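Local coordinates for protein putative sortase (Streptococcus pneumoniae, PDB 2W1K) that probably acts as a cysteine transpeptidase of the sortase C class, joining pilin subunits covalently while the pneumococcal pilus fibre is built, at residues Val42-Ala47 and Ala92-Thr97; Tyr54-Asp59 and Val78-Asp83; Ala62-Leu67 and Pro98-Gly103. All blocks are in the same frame, centred on the assembly; numbering follows the deposited sequence.

Contact 1: residues Val42-Ala47 and Ala92-Thr97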
loop_
_atom_site.group_PDB
_atom_site.type_symbol
_atom_site.label_atom_id
_atom_site.label_comp_id
_atom_site.label_asym_id
_atom_site.label_seq_id
_atom_site.Cartn_x
_atom_site.Cartn_y
_atom_site.Cartn_z
ATOM N N VAL A 42 5.402 13.625 -3.795
ATOM C CA VAL A 42 6.728 13.902 -3.209
ATOM C C VAL A 42 7.487 12.575 -3.124
ATOM O O VAL A 42 6.866 11.533 -2.885
ATOM C CB VAL A 42 6.579 14.620 -1.817
ATOM C CG1 VAL A 42 7.794 14.521 -0.978
ATOM C CG2 VAL A 42 6.170 16.077 -2.034
ATOM N N ASP A 43 8.815 12.583 -3.320
ATOM C CA ASP A 43 9.569 11.382 -3.005
ATOM C C ASP A 43 9.426 10.949 -1.562
ATOM O O ASP A 43 9.720 11.715 -0.685
ATOM C CB ASP A 43 11.050 11.490 -3.296
ATOM C CG ASP A 43 11.736 10.128 -3.145
ATOM O OD1 ASP A 43 11.316 9.193 -3.873
ATOM O OD2 ASP A 43 12.651 9.982 -2.328
ATOM N N PRO A 44 8.957 9.704 -1.325
ATOM C CA PRO A 44 8.753 9.163 0.022
ATOM C C PRO A 44 10.045 8.942 0.815
ATOM O O PRO A 44 10.010 8.858 2.024
ATOM C CB PRO A 44 8.054 7.835 -0.235
ATOM C CG PRO A 44 8.463 7.482 -1.610
ATOM C CD PRO A 44 8.524 8.744 -2.365
ATOM N N PHE A 45 11.178 8.921 0.161
ATOM C CA PHE A 45 12.438 8.644 0.849
ATOM C C PHE A 45 13.276 9.895 0.832
ATOM O O PHE A 45 14.509 9.843 1.000
ATOM C CB PHE A 45 13.176 7.401 0.253
ATOM C CG PHE A 45 12.312 6.168 0.263
ATOM C CD1 PHE A 45 12.093 5.498 1.460
ATOM C CD2 PHE A 45 11.590 5.770 -0.861
ATOM C CE1 PHE A 45 11.239 4.357 1.514
ATOM C CE2 PHE A 45 10.722 4.638 -0.829
ATOM C CZ PHE A 45 10.551 3.953 0.370
ATOM N N LEU A 46 12.626 11.032 0.615
ATOM C CA LEU A 46 13.251 12.145 1.199
ATOM C C LEU A 46 13.802 12.022 2.569
ATOM O O LEU A 46 15.051 12.114 2.711
ATOM C CB LEU A 46 13.493 13.387 0.394
ATOM C CG LEU A 46 15.017 13.050 0.091
ATOM C CD1 LEU A 46 15.248 11.690 -0.607
ATOM C CD2 LEU A 46 15.901 14.167 -0.567
ATOM N N ALA A 47 12.928 11.572 3.479
ATOM C CA ALA A 47 12.613 12.365 4.620
ATOM C C ALA A 47 11.273 11.951 5.275
ATOM O O ALA A 47 10.671 10.891 4.964
ATOM C CB ALA A 47 12.484 13.820 4.091
ATOM N N ALA A 92 3.718 2.654 3.981
ATOM C CA ALA A 92 2.978 3.971 4.026
ATOM C C ALA A 92 2.489 4.331 2.653
ATOM O O ALA A 92 3.284 4.342 1.704
ATOM C CB ALA A 92 3.837 5.086 4.544
ATOM N N HIS A 93 1.183 4.656 2.534
ATOM C CA HIS A 93 0.658 5.099 1.269
ATOM C C HIS A 93 1.289 6.453 0.930
ATOM O O HIS A 93 1.528 7.288 1.830
ATOM C CB HIS A 93 -0.868 5.193 1.354
ATOM C CG HIS A 93 -1.465 5.920 0.207
ATOM N ND1 HIS A 93 -1.655 7.291 0.226
ATOM C CD2 HIS A 93 -1.879 5.486 -1.024
ATOM C CE1 HIS A 93 -2.137 7.671 -0.938
ATOM N NE2 HIS A 93 -2.278 6.609 -1.716
ATOM N N VAL A 94 1.624 6.644 -0.349
ATOM C CA VAL A 94 2.227 7.892 -0.895
ATOM C C VAL A 94 1.174 8.935 -1.277
ATOM O O VAL A 94 0.399 8.769 -2.214
ATOM C CB VAL A 94 3.176 7.543 -2.067
ATOM C CG1 VAL A 94 3.811 8.834 -2.701
ATOM C CG2 VAL A 94 4.373 6.637 -1.447
ATOM N N ASP A 95 1.105 9.996 -0.483
ATOM C CA ASP A 95 0.182 11.087 -0.738
ATOM C C ASP A 95 0.316 11.581 -2.176
ATOM O O ASP A 95 1.451 11.802 -2.681
ATOM C CB ASP A 95 0.456 12.212 0.233
ATOM C CG ASP A 95 -0.579 13.384 0.100
ATOM O OD1 ASP A 95 -1.803 13.187 0.229
ATOM O OD2 ASP A 95 -0.179 14.522 -0.183
ATOM N N GLY A 96 -0.834 11.803 -2.823
ATOM C CA GLY A 96 -0.897 12.402 -4.107
ATOM C C GLY A 96 -1.104 11.219 -5.095
ATOM O O GLY A 96 -1.239 11.407 -6.309
ATOM N N THR A 97 -1.072 9.997 -4.593
ATOM C CA THR A 97 -1.547 8.825 -5.418
ATOM C C THR A 97 -2.868 8.329 -4.784
ATOM O O THR A 97 -3.087 8.459 -3.567
ATOM C CB THR A 97 -0.536 7.682 -5.524
ATOM O OG1 THR A 97 -0.442 7.001 -4.255
ATOM C CG2 THR A 97 0.863 8.297 -5.970
HETATM O O HOH W 1 3.755 12.662 -1.754
#
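The carbonyl O of Val94, the residue whose side chain meets Pro44, is gripped twice by Thr97: the hydroxyl OG1 donates to it at 2.8 Å, in the carbonyl plane, and the backbone N of Thr97 closes the type II turn at 3.1 Å. OG1 also bonds to Val109 N, so the turn is tied to strand 106-111. This fixed turn presents Val94 to the loop. With its CG1 anti to the backbone N (chi1 179°), the two methyls split the work: CG2 lies 4.1 Å from Pro44 CB, while CG1 faces Val42 O. No direct hydrogen bond crosses the gap. Instead one water accepts from Val42 N at 2.8 Å and donates to Asp95 O at 2.6 Å, stitching the two backbones together. Asp43 to Leu46 forms a type I turn with Pro44 inside it; Asp43 OD2 takes a weak bond from Phe45 N at 3.1 Å and forms a salt bridge with Arg184. Phe45 packs on Cys175, the cysteine of a TLxTC sequence, the sortase active-site signature. An Asp-Pro-aromatic loop laid over the cysteine and arginine in this way is consistent with the lid that closes the active site of class C, pilus-building sortases.

Contact 2: residues Tyr54-Asp59 and Val78-Asp83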
loop_
_atom_site.group_PDB
_atom_site.type_symbol
_atom_site.label_atom_id
_atom_site.label_comp_id
_atom_site.label_asym_id
_atom_site.label_seq_id
_atom_site.Cartn_x
_atom_site.Cartn_y
_atom_site.Cartn_z
ATOM N N TYR A 54 -4.996 13.747 4.981
ATOM C CA TYR A 54 -5.853 12.850 4.240
ATOM C C TYR A 54 -7.317 13.039 4.585
ATOM O O TYR A 54 -8.154 12.846 3.723
ATOM C CB TYR A 54 -5.463 11.405 4.523
ATOM C CG TYR A 54 -4.261 10.910 3.770
ATOM C CD1 TYR A 54 -2.988 11.269 4.184
ATOM C CD2 TYR A 54 -4.395 10.001 2.662
ATOM C CE1 TYR A 54 -1.852 10.764 3.546
ATOM C CE2 TYR A 54 -3.280 9.507 2.035
ATOM C CZ TYR A 54 -2.002 9.889 2.454
ATOM O OH TYR A 54 -0.855 9.379 1.837
ATOM N N GLN A 55 -7.638 13.379 5.832
ATOM C CA GLN A 55 -9.052 13.476 6.282
ATOM C C GLN A 55 -9.797 12.168 5.970
ATOM O O GLN A 55 -10.932 12.158 5.441
ATOM C CB GLN A 55 -9.795 14.669 5.640
ATOM C CG GLN A 55 -9.049 15.929 5.785
ATOM C CD GLN A 55 -9.798 17.190 5.355
ATOM O OE1 GLN A 55 -10.495 17.207 4.332
ATOM N NE2 GLN A 55 -9.605 18.295 6.118
ATOM N N VAL A 56 -9.141 11.058 6.190
ATOM C CA VAL A 56 -9.822 9.764 5.973
ATOM C C VAL A 56 -10.208 9.252 7.422
ATOM O O VAL A 56 -11.335 8.840 7.697
ATOM C CB VAL A 56 -8.892 8.751 5.167
ATOM C CG1 VAL A 56 -9.350 7.297 5.318
ATOM C CG2 VAL A 56 -8.654 9.248 3.671
ATOM N N SER A 57 -9.289 9.426 8.354
ATOM C CA SER A 57 -9.576 9.005 9.749
ATOM C C SER A 57 -9.455 10.211 10.703
ATOM O O SER A 57 -8.690 11.146 10.401
ATOM C CB SER A 57 -8.519 7.941 10.195
ATOM O OG SER A 57 -8.893 7.541 11.534
ATOM N N ASP A 58 -10.044 10.146 11.901
ATOM C CA ASP A 58 -9.802 11.222 12.862
ATOM C C ASP A 58 -8.400 11.174 13.452
ATOM O O ASP A 58 -7.976 12.093 14.082
ATOM C CB ASP A 58 -10.757 11.090 14.063
ATOM C CG ASP A 58 -12.060 11.877 13.881
ATOM O OD1 ASP A 58 -12.893 11.491 12.986
ATOM O OD2 ASP A 58 -12.283 12.875 14.659
ATOM N N ASP A 59 -7.752 10.022 13.358
ATOM C CA ASP A 59 -6.430 9.800 13.853
ATOM C C ASP A 59 -5.476 9.691 12.630
ATOM O O ASP A 59 -5.487 8.737 11.850
ATOM C CB ASP A 59 -6.474 8.461 14.643
ATOM C CG ASP A 59 -5.107 8.058 15.173
ATOM O OD1 ASP A 59 -4.086 8.775 14.915
ATOM O OD2 ASP A 59 -5.053 6.986 15.839
ATOM N N VAL A 78 -0.507 -0.853 6.837
ATOM C CA VAL A 78 -0.241 0.278 5.957
ATOM C C VAL A 78 -0.775 1.581 6.602
ATOM O O VAL A 78 -2.024 1.689 6.988
ATOM C CB VAL A 78 -0.917 0.064 4.546
ATOM C CG1 VAL A 78 -0.650 1.267 3.594
ATOM C CG2 VAL A 78 -0.460 -1.307 3.917
ATOM N N TYR A 79 0.124 2.574 6.674
ATOM C CA TYR A 79 -0.268 3.916 7.176
ATOM C C TYR A 79 -0.486 4.914 6.053
ATOM O O TYR A 79 -0.155 4.698 4.908
ATOM C CB TYR A 79 0.762 4.468 8.185
ATOM C CG TYR A 79 0.881 3.622 9.454
ATOM C CD1 TYR A 79 0.040 3.783 10.526
ATOM C CD2 TYR A 79 1.813 2.611 9.506
ATOM C CE1 TYR A 79 0.115 2.967 11.633
ATOM C CE2 TYR A 79 1.894 1.809 10.580
ATOM C CZ TYR A 79 1.068 1.990 11.631
ATOM O OH TYR A 79 1.277 1.176 12.718
ATOM N N LEU A 80 -1.085 6.032 6.386
ATOM C CA LEU A 80 -1.310 7.098 5.383
ATOM C C LEU A 80 -0.263 8.217 5.457
ATOM O O LEU A 80 -0.234 9.029 6.453
ATOM C CB LEU A 80 -2.704 7.713 5.613
ATOM C CG LEU A 80 -3.872 6.704 5.491
ATOM C CD1 LEU A 80 -5.191 7.494 5.719
ATOM C CD2 LEU A 80 -3.839 6.015 4.088
ATOM N N GLY A 81 0.450 8.413 4.348
ATOM C CA GLY A 81 1.522 9.414 4.333
ATOM C C GLY A 81 2.914 8.891 4.715
ATOM O O GLY A 81 3.102 8.307 5.749
ATOM N N ALA A 82 3.888 9.074 3.842
ATOM C CA ALA A 82 5.054 8.264 3.899
ATOM C C ALA A 82 6.092 9.214 4.490
ATOM O O ALA A 82 6.792 9.824 3.747
ATOM C CB ALA A 82 5.485 7.833 2.415
ATOM N N ASP A 83 6.119 9.408 5.795
ATOM C CA ASP A 83 7.186 10.208 6.431
ATOM C C ASP A 83 8.085 9.212 7.209
ATOM O O ASP A 83 7.835 8.000 7.258
ATOM C CB ASP A 83 6.600 11.252 7.382
ATOM C CG ASP A 83 5.619 10.624 8.353
ATOM O OD1 ASP A 83 5.727 9.393 8.586
ATOM O OD2 ASP A 83 4.656 11.284 8.806
#
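Tyr54 and Leu80 carry this contact, and its heart is a CH-pi interaction. Leu80 CB stands almost straight above the centre of the phenol ring, 3.7 Å from the centroid and only 7° off the ring normal. The same ring also meets that of Tyr31 on helix 18-34 with nearly parallel planes, so it touches both the end of the strand and the N-terminal helical part.

The apolar contacts extend from that point. Leu80 has its CG anti to the carbonyl carbon (chi1 -60°), which swings the isopropyl end back across the ring toward the loop. CD1 reaches Val56 CB at 3.9 Å, the two side chains crossing at about a right angle, and CD2 remains by the ring at 4.1 Å from Tyr54 CE2. Leu80 therefore fills the notch between Tyr54 and Val56.

The polar groups sit at the margins. Tyr54 OH comes within 3.0 Å of Gly81 N. The same hydroxyl is hydrogen-bonded to the imidazole of His93, through ND1, and that bond satisfies a buried oxygen. Past the contact an ST turn follows, with Asp59 N donating to Ser57 OG at 3.3 Å.

What results is an apolar seam between the linker that follows helix 18-34 and the end of strand 74-80, where the N-terminal helical region is laid against the sortase beta-barrel.

Contact 3: residues Ala62-Leu67 and Pro98-Gly103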
loop_
_atom_site.group_PDB
_atom_site.type_symbol
_atom_site.label_atom_id
_atom_site.label_comp_id
_atom_site.label_asym_id
_atom_site.label_seq_id
_atom_site.Cartn_x
_atom_site.Cartn_y
_atom_site.Cartn_z
ATOM N N ALA A 62 -3.784 6.191 12.290
ATOM C CA ALA A 62 -4.448 4.923 12.370
ATOM C C ALA A 62 -3.949 4.020 11.220
ATOM O O ALA A 62 -3.582 4.488 10.140
ATOM C CB ALA A 62 -5.987 5.109 12.288
ATOM N N VAL A 63 -3.932 2.727 11.471
ATOM C CA VAL A 63 -3.685 1.797 10.417
ATOM C C VAL A 63 -4.861 1.846 9.383
ATOM O O VAL A 63 -6.064 1.660 9.728
ATOM C CB VAL A 63 -3.567 0.412 10.997
ATOM C CG1 VAL A 63 -3.441 -0.577 9.886
ATOM C CG2 VAL A 63 -2.329 0.390 11.985
ATOM N N TYR A 64 -4.514 2.141 8.125
ATOM C CA TYR A 64 -5.537 2.224 7.151
ATOM C C TYR A 64 -5.918 0.818 6.517
ATOM O O TYR A 64 -7.090 0.600 6.110
ATOM C CB TYR A 64 -5.031 3.168 6.057
ATOM C CG TYR A 64 -6.014 3.276 4.857
ATOM C CD1 TYR A 64 -7.258 3.879 5.001
ATOM C CD2 TYR A 64 -5.657 2.782 3.580
ATOM C CE1 TYR A 64 -8.151 3.974 3.923
ATOM C CE2 TYR A 64 -6.562 2.856 2.501
ATOM C CZ TYR A 64 -7.767 3.489 2.689
ATOM O OH TYR A 64 -8.613 3.634 1.633
ATOM N N GLY A 65 -4.916 -0.060 6.349
ATOM C CA GLY A 65 -5.098 -1.396 5.730
ATOM C C GLY A 65 -3.980 -2.322 6.159
ATOM O O GLY A 65 -3.039 -1.888 6.846
ATOM N N TYR A 66 -4.100 -3.609 5.807
ATOM C CA TYR A 66 -2.981 -4.533 5.953
ATOM C C TYR A 66 -2.572 -5.109 4.633
ATOM O O TYR A 66 -3.434 -5.457 3.802
ATOM C CB TYR A 66 -3.279 -5.706 6.922
ATOM C CG TYR A 66 -2.796 -5.371 8.273
ATOM C CD1 TYR A 66 -3.572 -4.549 9.058
ATOM C CD2 TYR A 66 -1.620 -5.887 8.800
ATOM C CE1 TYR A 66 -3.217 -4.206 10.302
ATOM C CE2 TYR A 66 -1.208 -5.508 10.123
ATOM C CZ TYR A 66 -2.047 -4.673 10.803
ATOM O OH TYR A 66 -1.851 -4.208 12.052
ATOM N N LEU A 67 -1.267 -5.290 4.481
ATOM C CA LEU A 67 -0.753 -5.722 3.219
ATOM C C LEU A 67 0.106 -7.001 3.429
ATOM O O LEU A 67 0.946 -7.102 4.359
ATOM C CB LEU A 67 0.085 -4.582 2.572
ATOM C CG LEU A 67 0.666 -4.875 1.170
ATOM C CD1 LEU A 67 0.894 -3.553 0.434
ATOM C CD2 LEU A 67 2.054 -5.613 1.238
ATOM N N PRO A 98 -3.758 7.774 -5.620
ATOM C CA PRO A 98 -5.010 7.306 -5.080
ATOM C C PRO A 98 -4.843 6.248 -3.990
ATOM O O PRO A 98 -3.893 5.425 -3.969
ATOM C CB PRO A 98 -5.788 6.809 -6.345
ATOM C CG PRO A 98 -4.609 6.346 -7.315
ATOM C CD PRO A 98 -3.621 7.541 -7.082
ATOM N N LEU A 99 -5.786 6.234 -3.100
ATOM C CA LEU A 99 -5.947 5.056 -2.204
ATOM C C LEU A 99 -6.431 3.835 -3.051
ATOM O O LEU A 99 -7.050 3.990 -4.141
ATOM C CB LEU A 99 -6.965 5.383 -1.067
ATOM C CG LEU A 99 -6.434 6.584 -0.244
ATOM C CD1 LEU A 99 -7.593 7.217 0.666
ATOM C CD2 LEU A 99 -5.289 6.146 0.755
ATOM N N PRO A 100 -6.163 2.629 -2.545
ATOM C CA PRO A 100 -6.328 1.429 -3.390
ATOM C C PRO A 100 -7.810 0.977 -3.533
ATOM O O PRO A 100 -8.233 -0.002 -2.948
ATOM C CB PRO A 100 -5.430 0.369 -2.630
ATOM C CG PRO A 100 -5.637 0.834 -1.151
ATOM C CD PRO A 100 -5.403 2.320 -1.280
ATOM N N LEU A 101 -8.621 1.741 -4.279
ATOM C CA LEU A 101 -10.029 1.377 -4.427
ATOM C C LEU A 101 -10.250 0.866 -5.837
ATOM O O LEU A 101 -9.388 1.000 -6.653
ATOM C CB LEU A 101 -10.938 2.598 -4.233
ATOM C CG LEU A 101 -10.803 3.367 -2.952
ATOM C CD1 LEU A 101 -11.785 4.598 -3.032
ATOM C CD2 LEU A 101 -11.186 2.492 -1.777
ATOM N N ASP A 102 -11.417 0.319 -6.110
ATOM C CA ASP A 102 -11.713 -0.170 -7.411
ATOM C C ASP A 102 -11.832 0.941 -8.489
ATOM O O ASP A 102 -11.941 2.086 -8.178
ATOM C CB ASP A 102 -12.929 -1.022 -7.280
ATOM C CG ASP A 102 -14.135 -0.214 -6.796
ATOM O OD1 ASP A 102 -14.198 1.048 -7.047
ATOM O OD2 ASP A 102 -15.029 -0.866 -6.167
ATOM N N GLY A 103 -11.794 0.595 -9.786
ATOM C CA GLY A 103 -12.011 1.630 -10.806
ATOM C C GLY A 103 -10.886 1.683 -11.827
ATOM O O GLY A 103 -9.758 1.199 -11.555
#
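The Tyr64 ring is met at its edge by Pro100, whose CD sits near the ring plane 4.0 Å from Tyr64 CE2. A second group, Leu99 CD2, comes in obliquely, 3.9 Å from Tyr64 CE2, and Leu80 CD2 lies on the same side of the ring, over its CG rim. With CG anti to the backbone N (chi1 176°), the tyrosine stretches away from the backbone and pushes its hydroxyl into the loop. There the oxygen touches Leu99 CB at 3.6 Å, a purely van der Waals approach; it is hydrogen-bonded with Ser28 OG on helix 18-34. Leu101 merely brushes the hydroxyl with CD2.

Pro100 is the centre of an inverse gamma turn, closed by Leu101 N on Leu99 O at 2.7 Å, and both Leu99 and Pro100 point toward the ring. Just past it, Leu101 and Asp102 contact a bound MES molecule, probably from the crystallisation liquor. On the other side, Tyr64 and Gly65 both face Val78. This classic beta bulge leads into strand 65-69, so the contact joins the first strand of the sortase beta-barrel to the loop leading into strand 106-111.

Contacts 2 and 3 are buried, whereas contact 1 is only partly so, and their chemistry follows suit. In 54-59/78-83 and 62-67/98-103 a tyrosine ring is packed by aliphatic groups and its hydroxyl has a partner elsewhere; contact 1, at the probable lid, offers only a bridging water and a slight apolar touch between its segments. All three reach the same sheet. Strands 65-69, 74-80 and 91-93 are consecutive neighbours in it, with backbone bonds running from Gly65 to Val78 and from Tyr79 to His93. Along the chain contact 2 nests inside contact 1, while contact 3 crosses both.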